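Local coordinates for 3-oxo-glucose-6-phosphate:glutamate aminotransferase (Bacillus subtilis subsp. subtilis, PDB 4K2M), which catalyses the reversible, pyridoxal phosphate-dependent transfer of an amino group from glutamate to 3-dehydro-glucose 6-phosphate, giving kanosamine 6-phosphate, at residues R319-L322 / A323-I327; S205-Q208 / H209-Q212; S295-N299 / L300-I304. All blocks are in the same frame, centred on the assembly; numbering follows the deposited sequence.

Contact 1 (R319-L322 / A323-I327). With ACT (acetate ion), chain F.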
ATOM      1  N   ARG A 319     -14.861  21.453  10.447  1.00  9.91           N
ATOM      2  CA  ARG A 319     -14.579  21.981   9.110  1.00 10.96           C
ATOM      3  C   ARG A 319     -15.693  22.870   8.602  1.00 10.38           C
ATOM      4  O   ARG A 319     -15.428  23.939   8.037  1.00 13.21           O
ATOM      5  CB  ARG A 319     -14.338  20.838   8.115  1.00 10.87           C
ATOM      6  CG  ARG A 319     -13.040  20.092   8.351  1.00  9.93           C
ATOM      7  CD  ARG A 319     -12.949  18.936   7.340  1.00  9.21           C
ATOM      8  NE  ARG A 319     -11.692  18.199   7.471  1.00 12.71           N
ATOM      9  CZ  ARG A 319     -10.579  18.494   6.804  1.00 15.02           C
ATOM     10  NH1 ARG A 319     -10.569  19.503   5.944  1.00 12.07           N
ATOM     11  NH2 ARG A 319      -9.465  17.792   7.016  1.00 13.43           N
ATOM     12  N   LEU A 320     -16.939  22.440   8.803  1.00 11.09           N
ATOM     13  CA  LEU A 320     -18.079  23.234   8.361  1.00 11.38           C
ATOM     14  C   LEU A 320     -18.111  24.577   9.108  1.00 11.44           C
ATOM     15  O   LEU A 320     -18.378  25.630   8.507  1.00 12.66           O
ATOM     16  CB  LEU A 320     -19.389  22.472   8.594  1.00 11.65           C
ATOM     17  CG  LEU A 320     -20.669  23.308   8.510  1.00 12.47           C
ATOM     18  CD1 LEU A 320     -20.897  23.830   7.099  1.00 14.82           C
ATOM     19  CD2 LEU A 320     -21.883  22.512   9.009  1.00 12.88           C
ATOM     20  N   PHE A 321     -17.852  24.537  10.413  1.00 11.43           N
ATOM     21  CA  PHE A 321     -17.869  25.763  11.208  1.00 14.62           C
ATOM     22  C   PHE A 321     -16.831  26.729  10.670  1.00 14.49           C
ATOM     23  O   PHE A 321     -17.101  27.923  10.503  1.00 12.82           O
ATOM     24  CB  PHE A 321     -17.598  25.492  12.692  1.00 13.76           C
ATOM     25  CG  PHE A 321     -17.688  26.728  13.549  1.00 12.77           C
ATOM     26  CD1 PHE A 321     -18.927  27.190  13.983  1.00 14.33           C
ATOM     27  CD2 PHE A 321     -16.547  27.437  13.898  1.00 15.67           C
ATOM     28  CE1 PHE A 321     -19.032  28.334  14.769  1.00 18.20           C
ATOM     29  CE2 PHE A 321     -16.640  28.585  14.685  1.00 15.09           C
ATOM     30  CZ  PHE A 321     -17.892  29.034  15.113  1.00 18.51           C
ATOM     31  N   LEU A 322     -15.640  26.211  10.393  1.00 11.63           N
ATOM     32  CA  LEU A 322     -14.581  27.029   9.816  1.00 12.11           C
ATOM     33  C   LEU A 322     -14.986  27.622   8.469  1.00 14.14           C
ATOM     34  O   LEU A 322     -14.738  28.801   8.213  1.00 12.76           O
ATOM     35  CB  LEU A 322     -13.298  26.212   9.649  1.00  9.78           C
ATOM     36  CG  LEU A 322     -12.601  25.915  10.976  1.00 10.45           C
ATOM     37  CD1 LEU A 322     -11.508  24.871  10.741  1.00 10.89           C
ATOM     38  CD2 LEU A 322     -12.001  27.186  11.623  1.00 10.10           C
ATOM     39  N   ALA A 323     -15.599  26.815   7.609  1.00  9.84           N
ATOM     40  CA  ALA A 323     -15.991  27.288   6.287  1.00 14.81           C
ATOM     41  C   ALA A 323     -17.046  28.378   6.419  1.00 15.39           C
ATOM     42  O   ALA A 323     -16.977  29.412   5.753  1.00 12.51           O
ATOM     43  CB  ALA A 323     -16.508  26.134   5.418  1.00 14.20           C
ATOM     44  N   ASP A 324     -18.014  28.143   7.297  1.00 12.63           N
ATOM     45  CA  ASP A 324     -19.079  29.118   7.547  1.00 14.25           C
ATOM     46  C   ASP A 324     -18.483  30.435   8.034  1.00 15.01           C
ATOM     47  O   ASP A 324     -18.940  31.514   7.644  1.00 16.76           O
ATOM     48  CB  ASP A 324     -20.053  28.549   8.585  1.00 15.00           C
ATOM     49  CG  ASP A 324     -21.186  29.509   8.931  1.00 17.60           C
ATOM     50  OD1 ASP A 324     -21.917  29.953   8.019  1.00 18.76           O
ATOM     51  OD2 ASP A 324     -21.352  29.794  10.124  1.00 22.94           O
ATOM     52  N   ARG A 325     -17.455  30.346   8.866  1.00 12.90           N
ATOM     53  CA  ARG A 325     -16.842  31.540   9.465  1.00 12.48           C
ATOM     54  C   ARG A 325     -16.083  32.341   8.402  1.00 15.48           C
ATOM     55  O   ARG A 325     -16.176  33.569   8.372  1.00 16.11           O
ATOM     56  CB  ARG A 325     -15.928  31.132  10.620  1.00 14.55           C
ATOM     57  CG  ARG A 325     -15.508  32.283  11.550  1.00 13.62           C
ATOM     58  CD  ARG A 325     -14.994  31.714  12.872  1.00 10.99           C
ATOM     59  NE  ARG A 325     -14.673  32.748  13.869  1.00 16.54           N
ATOM     60  CZ  ARG A 325     -13.474  33.308  14.028  1.00 18.45           C
ATOM     61  NH1 ARG A 325     -12.469  32.967  13.244  1.00 15.35           N
ATOM     62  NH2 ARG A 325     -13.275  34.218  14.983  1.00 18.83           N
ATOM     63  N   TYR A 326     -15.350  31.652   7.524  1.00 14.41           N
ATOM     64  CA  TYR A 326     -14.725  32.320   6.380  1.00 15.48           C
ATOM     65  C   TYR A 326     -15.764  32.999   5.513  1.00 14.12           C
ATOM     66  O   TYR A 326     -15.583  34.141   5.082  1.00 15.66           O
ATOM     67  CB  TYR A 326     -13.991  31.310   5.490  1.00 15.73           C
ATOM     68  CG  TYR A 326     -12.557  30.996   5.847  1.00 13.98           C
ATOM     69  CD1 TYR A 326     -11.666  31.996   6.240  1.00 12.43           C
ATOM     70  CD2 TYR A 326     -12.083  29.695   5.745  1.00 14.14           C
ATOM     71  CE1 TYR A 326     -10.342  31.697   6.532  1.00 15.21           C
ATOM     72  CE2 TYR A 326     -10.769  29.385   6.033  1.00 11.05           C
ATOM     73  CZ  TYR A 326      -9.904  30.392   6.428  1.00 15.13           C
ATOM     74  OH  TYR A 326      -8.603  30.069   6.714  1.00 15.38           O
ATOM     75  N   ILE A 327     -16.845  32.286   5.202  1.00 10.80           N
ATOM     76  CA  ILE A 327     -17.811  32.807   4.228  1.00 16.88           C
ATOM     77  C   ILE A 327     -18.506  34.042   4.788  1.00 20.16           C
ATOM     78  O   ILE A 327     -18.700  35.039   4.088  1.00 17.45           O
ATOM     79  CB  ILE A 327     -18.825  31.730   3.804  1.00 14.57           C
ATOM     80  CG1 ILE A 327     -18.125  30.662   2.951  1.00 14.21           C
ATOM     81  CG2 ILE A 327     -19.997  32.347   3.036  1.00 17.44           C
ATOM     82  CD1 ILE A 327     -18.976  29.390   2.735  1.00 14.70           C
TER
HETATM   83  C   ACT F 504      -7.174  18.955   4.983  1.00 25.89           C
HETATM   84  O   ACT F 504      -8.211  19.539   5.255  1.00 48.80           O
HETATM   85  OXT ACT F 504      -6.782  18.057   5.719  1.00 43.09           O
HETATM   86  CH3 ACT F 504      -6.388  19.369   3.763  1.00 30.91           C
HETATM   87  O   HOH W   1     -19.181  29.768  11.876  1.00 21.30           O
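The ring of Phe321 and the guanidinium group of Arg325, one helical turn on, lie nearly parallel, with 17° between their planes, yet they do not stack. What touches is the arginine's CD, 4.0 Å from Phe321 CE2 and oblique to the ring. One face of that ring carries a water offset toward the rim. The Tyr326 ring stands oblique to Leu322 O, with Tyr326 CD2 3.7 Å from that oxygen, and its hydroxyl bonds to Pro416 O. At the edge of the Arg319 guanidinium, near its plane, lies an acetate that probably came from the crystallisation liquor. Arg319 NH2 reaches acetate OXT at 3.0 Å and acetate O at 2.8 Å; the approach of NH1 to acetate O is suspiciously short and therefore doubtful, but NH1 has a protein acceptor in Trp350 O. The Arg319 side chain gets there by starting beside its own backbone N and running extended to NE, away from 323-327.

These are i to i+3 and i+4 relations within helix 312-329, and four successive backbone bonds, from Ala323 N to Arg319 O through Tyr326 N to Leu322 O, show a regular alpha-helix. The second of them, Asp324 N to Leu320 O, measures 2.8 Å with an N-H...O angle of 167°.

The water on the Phe321 ring donates to Phe321 O at 3.1 Å and to Asp324 OD2 at 2.8 Å, tying a backbone carbonyl to a carboxylate three residues on; Asp324 also forms a salt bridge with Lys24. With CG of Arg325 anti to the backbone N (chi1 -165°) and the chain extended as far as NE, the guanidinium is carried beyond the Phe321 ring to Gln426 and Asp427. Helix 423-441 packs on Leu322 and Tyr326, while helix 13-24 of the N-terminal region meets Leu320 and Phe321.

Contact 2 (S205-Q208 / H209-Q212)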
ATOM      1  N   SER A 205     -20.362  16.672  -6.825  1.00 13.22           N
ATOM      2  CA  SER A 205     -20.689  16.901  -8.228  1.00 11.85           C
ATOM      3  C   SER A 205     -22.195  16.775  -8.426  1.00 14.94           C
ATOM      4  O   SER A 205     -22.889  16.236  -7.562  1.00 16.90           O
ATOM      5  CB  SER A 205     -20.013  15.855  -9.101  1.00 15.95           C
ATOM      6  OG  SER A 205     -18.611  15.958  -9.039  1.00 14.42           O
ATOM      7  N   ASP A 206     -22.698  17.241  -9.571  1.00 12.77           N
ATOM      8  CA  ASP A 206     -24.132  17.146  -9.866  1.00 18.80           C
ATOM      9  C   ASP A 206     -24.472  15.736 -10.325  1.00 21.50           C
ATOM     10  O   ASP A 206     -24.671  15.484 -11.518  1.00 17.63           O
ATOM     11  CB  ASP A 206     -24.525  18.156 -10.940  1.00 18.80           C
ATOM     12  CG  ASP A 206     -26.043  18.249 -11.147  1.00 33.23           C
ATOM     13  OD1 ASP A 206     -26.813  17.401 -10.617  1.00 26.78           O
ATOM     14  OD2 ASP A 206     -26.463  19.176 -11.868  1.00 34.45           O
ATOM     15  N   MET A 207     -24.564  14.818  -9.368  1.00 18.14           N
ATOM     16  CA  MET A 207     -24.621  13.397  -9.707  1.00 15.62           C
ATOM     17  C   MET A 207     -25.924  12.960 -10.373  1.00 14.87           C
ATOM     18  O   MET A 207     -25.916  12.072 -11.239  1.00 15.62           O
ATOM     19  CB  MET A 207     -24.321  12.537  -8.479  1.00 15.86           C
ATOM     20  CG  MET A 207     -22.868  12.638  -7.986  1.00 14.98           C
ATOM     21  SD  MET A 207     -21.697  12.082  -9.221  1.00 16.53           S
ATOM     22  CE  MET A 207     -22.050  10.334  -9.242  1.00 18.53           C
ATOM     23  N   GLN A 208     -27.035  13.577 -10.002  1.00 16.99           N
ATOM     24  CA  GLN A 208     -28.304  13.210 -10.653  1.00 19.00           C
ATOM     25  C   GLN A 208     -28.271  13.496 -12.157  1.00 18.38           C
ATOM     26  O   GLN A 208     -28.700  12.671 -12.978  1.00 16.10           O
ATOM     27  CB  GLN A 208     -29.501  13.908  -9.986  1.00 21.81           C
ATOM     28  CG  GLN A 208     -30.841  13.492 -10.598  1.00 30.14           C
ATOM     29  CD  GLN A 208     -32.033  14.061  -9.848  1.00 33.71           C
ATOM     30  OE1 GLN A 208     -31.921  15.070  -9.150  1.00 37.55           O
ATOM     31  NE2 GLN A 208     -33.181  13.409  -9.986  1.00 42.60           N
ATOM     32  N   HIS A 209     -27.724  14.649 -12.524  1.00 14.05           N
ATOM     33  CA  HIS A 209     -27.642  15.043 -13.924  1.00 20.25           C
ATOM     34  C   HIS A 209     -26.635  14.139 -14.641  1.00 16.64           C
ATOM     35  O   HIS A 209     -26.889  13.655 -15.737  1.00 16.06           O
ATOM     36  CB  HIS A 209     -27.266  16.526 -14.002  1.00 21.58           C
ATOM     37  CG  HIS A 209     -27.372  17.117 -15.370  1.00 26.49           C
ATOM     38  ND1 HIS A 209     -27.652  16.367 -16.493  1.00 34.69           N
ATOM     39  CD2 HIS A 209     -27.236  18.397 -15.795  1.00 33.15           C
ATOM     40  CE1 HIS A 209     -27.681  17.161 -17.550  1.00 33.77           C
ATOM     41  NE2 HIS A 209     -27.429  18.395 -17.155  1.00 31.94           N
ATOM     42  N   ILE A 210     -25.497  13.883 -14.003  1.00 13.81           N
ATOM     43  CA  ILE A 210     -24.523  12.945 -14.545  1.00 13.96           C
ATOM     44  C   ILE A 210     -25.143  11.563 -14.785  1.00 18.86           C
ATOM     45  O   ILE A 210     -24.929  10.959 -15.833  1.00 15.40           O
ATOM     46  CB  ILE A 210     -23.259  12.869 -13.636  1.00 15.57           C
ATOM     47  CG1 ILE A 210     -22.529  14.216 -13.654  1.00 16.34           C
ATOM     48  CG2 ILE A 210     -22.330  11.742 -14.098  1.00 17.48           C
ATOM     49  CD1 ILE A 210     -21.360  14.321 -12.651  1.00 17.97           C
ATOM     50  N   ARG A 211     -25.930  11.068 -13.829  1.00 15.31           N
ATOM     51  CA  ARG A 211     -26.572   9.757 -13.977  1.00 18.69           C
ATOM     52  C   ARG A 211     -27.590   9.756 -15.127  1.00 16.66           C
ATOM     53  O   ARG A 211     -27.731   8.765 -15.850  1.00 14.83           O
ATOM     54  CB  ARG A 211     -27.223   9.343 -12.640  1.00 20.43           C
ATOM     55  CG  ARG A 211     -28.172   8.134 -12.689  1.00 19.05           C
ATOM     56  CD  ARG A 211     -27.575   6.958 -13.430  1.00 21.23           C
ATOM     57  NE  ARG A 211     -26.450   6.353 -12.733  1.00 21.77           N
ATOM     58  CZ  ARG A 211     -25.749   5.326 -13.204  1.00 28.34           C
ATOM     59  NH1 ARG A 211     -26.046   4.794 -14.383  1.00 23.18           N
ATOM     60  NH2 ARG A 211     -24.745   4.833 -12.501  1.00 24.26           N
ATOM     61  N   GLN A 212     -28.300  10.860 -15.308  1.00 16.49           N
ATOM     62  CA  GLN A 212     -29.224  10.933 -16.439  1.00 15.52           C
ATOM     63  C   GLN A 212     -28.493  10.776 -17.768  1.00 19.57           C
ATOM     64  O   GLN A 212     -28.963  10.066 -18.655  1.00 19.03           O
ATOM     65  CB  GLN A 212     -30.004  12.244 -16.422  1.00 20.89           C
ATOM     66  CG  GLN A 212     -31.065  12.288 -15.342  1.00 30.40           C
ATOM     67  CD  GLN A 212     -31.621  13.686 -15.139  1.00 44.13           C
ATOM     68  OE1 GLN A 212     -31.235  14.627 -15.836  1.00 48.12           O
ATOM     69  NE2 GLN A 212     -32.530  13.828 -14.177  1.00 40.46           N
TER
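Asp206 meets His209 at the N-cap of helix 207-217, the helix of a beta-alpha-beta unit between strands 192-195 and 220-224. From CB the aspartate chain swings its CG beside the carbonyl carbon (chi1 -172°), which turns the carboxylate toward the first turn of the helix. Asp206 CG comes within 3.6 Å of His209 CB. Asp206 OD1 accepts from His209 N in a capping bond that is fairly straight, with an N-H...O angle of 159°, but weak, at 3.5 Å. Asp206 OD2 lies at the edge of the imidazole, near its plane, while the carboxylate itself is turned 74° from the ring. The ring's NE2 has its hydrogen-bond partner in Asp182.

The carbonyl of Asp206 serves the helix as well: its O takes Ile210 N at 3.1 Å, with the donor in the carbonyl plane. On the buried side the bent side chain of Met207 brings SD to 4.1 Å from Ile210 CD1, and Met207 also packs on Val221 and Glu223 of the neighbouring strand. Arg211 NH1 bonds to Asn215 of the same helix, while NH2 forms a salt bridge with Asp239 and NE donates to Tyr237 O. On the exposed side Gln212 NE2 stands 4.0 Å from Gln208 CG.

Contact 3 (S295-N299 / L300-I304)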
ATOM      1  N   SER A 295      -3.468  -5.199  -3.487  1.00 11.93           N
ATOM      2  CA  SER A 295      -3.968  -3.875  -3.146  1.00 13.78           C
ATOM      3  C   SER A 295      -5.116  -3.851  -2.158  1.00 13.47           C
ATOM      4  O   SER A 295      -5.935  -2.940  -2.225  1.00 14.14           O
ATOM      5  CB  SER A 295      -4.374  -3.129  -4.411  1.00 16.97           C
ATOM      6  OG  SER A 295      -3.264  -2.961  -5.276  1.00 24.60           O
ATOM      7  N   LYS A 296      -5.189  -4.833  -1.257  1.00 14.23           N
ATOM      8  CA  LYS A 296      -6.094  -4.726  -0.116  1.00 12.28           C
ATOM      9  C   LYS A 296      -5.519  -3.769   0.925  1.00 15.31           C
ATOM     10  O   LYS A 296      -4.306  -3.592   1.020  1.00 15.12           O
ATOM     11  CB  LYS A 296      -6.322  -6.093   0.537  1.00 15.28           C
ATOM     12  CG  LYS A 296      -7.067  -7.088  -0.338  1.00 19.92           C
ATOM     13  CD  LYS A 296      -7.020  -8.494   0.259  1.00 27.25           C
ATOM     14  CE  LYS A 296      -7.735  -8.550   1.605  1.00 31.36           C
ATOM     15  NZ  LYS A 296      -9.132  -8.024   1.496  1.00 40.55           N
ATOM     16  N   MET A 297      -6.384  -3.163   1.728  1.00 14.87           N
ATOM     17  CA  MET A 297      -5.910  -2.395   2.884  1.00 11.27           C
ATOM     18  C   MET A 297      -5.249  -3.350   3.878  1.00 16.10           C
ATOM     19  O   MET A 297      -5.621  -4.526   3.949  1.00 16.81           O
ATOM     20  CB  MET A 297      -7.100  -1.692   3.547  1.00 13.97           C
ATOM     21  CG  MET A 297      -6.759  -0.868   4.768  1.00 12.78           C
ATOM     22  SD  MET A 297      -8.279  -0.018   5.252  1.00 15.94           S
ATOM     23  CE  MET A 297      -7.666   1.126   6.477  1.00 14.30           C
ATOM     24  N   ASP A 298      -4.262  -2.860   4.626  1.00 13.53           N
ATOM     25  CA  ASP A 298      -3.637  -3.652   5.678  1.00 13.88           C
ATOM     26  C   ASP A 298      -4.513  -3.707   6.930  1.00 13.91           C
ATOM     27  O   ASP A 298      -5.124  -2.705   7.311  1.00 16.29           O
ATOM     28  CB  ASP A 298      -2.291  -3.035   6.059  1.00 13.18           C
ATOM     29  CG  ASP A 298      -1.223  -3.275   5.005  1.00 17.54           C
ATOM     30  OD1 ASP A 298      -1.379  -4.246   4.239  1.00 25.22           O
ATOM     31  OD2 ASP A 298      -0.255  -2.487   4.950  1.00 30.67           O
ATOM     32  N   ASN A 299      -4.549  -4.876   7.568  1.00 12.42           N
ATOM     33  CA  ASN A 299      -5.251  -5.076   8.835  1.00 15.16           C
ATOM     34  C   ASN A 299      -4.815  -4.065   9.887  1.00 15.06           C
ATOM     35  O   ASN A 299      -5.637  -3.553  10.658  1.00 13.66           O
ATOM     36  CB  ASN A 299      -4.996  -6.510   9.334  1.00 18.22           C
ATOM     37  CG  ASN A 299      -5.816  -6.864  10.569  1.00 19.18           C
ATOM     38  OD1 ASN A 299      -7.050  -6.877  10.523  1.00 18.00           O
ATOM     39  ND2 ASN A 299      -5.135  -7.200  11.662  1.00 19.05           N
ATOM     40  N   LEU A 300      -3.516  -3.778   9.939  1.00 13.80           N
ATOM     41  CA  LEU A 300      -3.015  -2.816  10.922  1.00 15.64           C
ATOM     42  C   LEU A 300      -3.672  -1.458  10.703  1.00 15.52           C
ATOM     43  O   LEU A 300      -4.114  -0.809  11.658  1.00 14.53           O
ATOM     44  CB  LEU A 300      -1.485  -2.703  10.866  1.00 16.52           C
ATOM     45  CG  LEU A 300      -0.890  -1.763  11.927  1.00 17.41           C
ATOM     46  CD1 LEU A 300      -0.006  -2.535  12.881  1.00 23.81           C
ATOM     47  CD2 LEU A 300      -0.089  -0.628  11.289  1.00 26.77           C
ATOM     48  N   GLN A 301      -3.782  -1.040   9.444  1.00 16.80           N
ATOM     49  CA  GLN A 301      -4.392   0.256   9.152  1.00 14.88           C
ATOM     50  C   GLN A 301      -5.891   0.258   9.409  1.00 11.18           C
ATOM     51  O   GLN A 301      -6.456   1.287   9.789  1.00 14.42           O
ATOM     52  CB  GLN A 301      -4.123   0.697   7.702  1.00 14.86           C
ATOM     53  CG  GLN A 301      -2.664   1.018   7.389  1.00 19.59           C
ATOM     54  CD  GLN A 301      -2.056   2.098   8.291  1.00 21.66           C
ATOM     55  OE1 GLN A 301      -2.758   2.954   8.837  1.00 17.04           O
ATOM     56  NE2 GLN A 301      -0.735   2.049   8.451  1.00 23.22           N
ATOM     57  N   ALA A 302      -6.546  -0.872   9.177  1.00 12.35           N
ATOM     58  CA  ALA A 302      -7.979  -0.976   9.486  1.00 13.29           C
ATOM     59  C   ALA A 302      -8.208  -0.840  10.991  1.00 15.38           C
ATOM     60  O   ALA A 302      -9.180  -0.216  11.426  1.00 15.91           O
ATOM     61  CB  ALA A 302      -8.571  -2.290   8.940  1.00 14.78           C
ATOM     62  N   ALA A 303      -7.315  -1.405  11.800  1.00 13.17           N
ATOM     63  CA  ALA A 303      -7.440  -1.245  13.247  1.00 15.47           C
ATOM     64  C   ALA A 303      -7.284   0.223  13.626  1.00 17.95           C
ATOM     65  O   ALA A 303      -8.002   0.738  14.484  1.00 16.54           O
ATOM     66  CB  ALA A 303      -6.393  -2.099  13.989  1.00 14.43           C
ATOM     67  N   ILE A 304      -6.335   0.898  12.991  1.00 14.01           N
ATOM     68  CA  ILE A 304      -6.113   2.317  13.258  1.00 14.13           C
ATOM     69  C   ILE A 304      -7.331   3.117  12.782  1.00 16.55           C
ATOM     70  O   ILE A 304      -7.770   4.066  13.442  1.00 15.86           O
ATOM     71  CB  ILE A 304      -4.843   2.812  12.541  1.00 17.01           C
ATOM     72  CG1 ILE A 304      -3.602   2.308  13.280  1.00 20.42           C
ATOM     73  CG2 ILE A 304      -4.800   4.348  12.484  1.00 16.75           C
ATOM     74  CD1 ILE A 304      -2.299   2.608  12.543  1.00 19.59           C
TER
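Met297 reaches the first turn of helix 299-308 with its methyl group: Met297 CE lies 3.5 Å from Gln301 O and 3.8 Å from Gln301 CB, and is also near Ala302 CB. A chi1 of 179° sends CG directly away from the backbone N, and both later torsions are extended as well, which places the end of the straight chain alongside the helix backbone. Asp298 occupies the N-cap position, but its side chain makes no capping bond. Its carbonyl oxygen accepts from Ala302 N at 3.0 Å, with the donor in the carbonyl plane. The next bond, Ala303 N to Asn299 O, is also 3.0 Å long and continues the helix.

Outside this shell, Leu105 and Phe108 of helix 103-116 pack on Met297, and Phe108 extends to Ala302. Asn299 ND2 donates to Lys98 O, and Gln301 OE1 accepts from Cys254 N, fixing both amides. Across the dimer interface, Leu300 packs on Gln301 of the second subunit, and Gln301 on Leu300 of that subunit.

The Asp298 side chain lies about 4 Å from that of the substrate-binding Thr100 and about 7 Å from a bound external aldimine. Lys256 of the second subunit gives its NZ to a salt bridge with Asp298 OD1 and a hydrogen bond with Lys296 O; its charge probably offsets that of the carboxylate and ties the helix start to that subunit.

How the contacts relate
Along the chain, contact 2 comes first, then contact 3, then contact 1. None touches another: centres are about 26 Å apart for contacts 1 and 2, and about 32 Å for each pair that includes contact 3. Contact 2 belongs to a helix beside the seven-stranded mixed sheet. Contacts 3 and 1 sit on consecutive helices, 299-308 and 312-329, but on opposite sides of the chain's centre. All lie within the DegT/DnrJ/EryC1/StrS aminotransferase range. Contacts 1 and 2 each bring a side chain to about 10 Å from a bound aldimine, whereas contact 3, at about 7 Å, is beside the other active site, at the dimer interface.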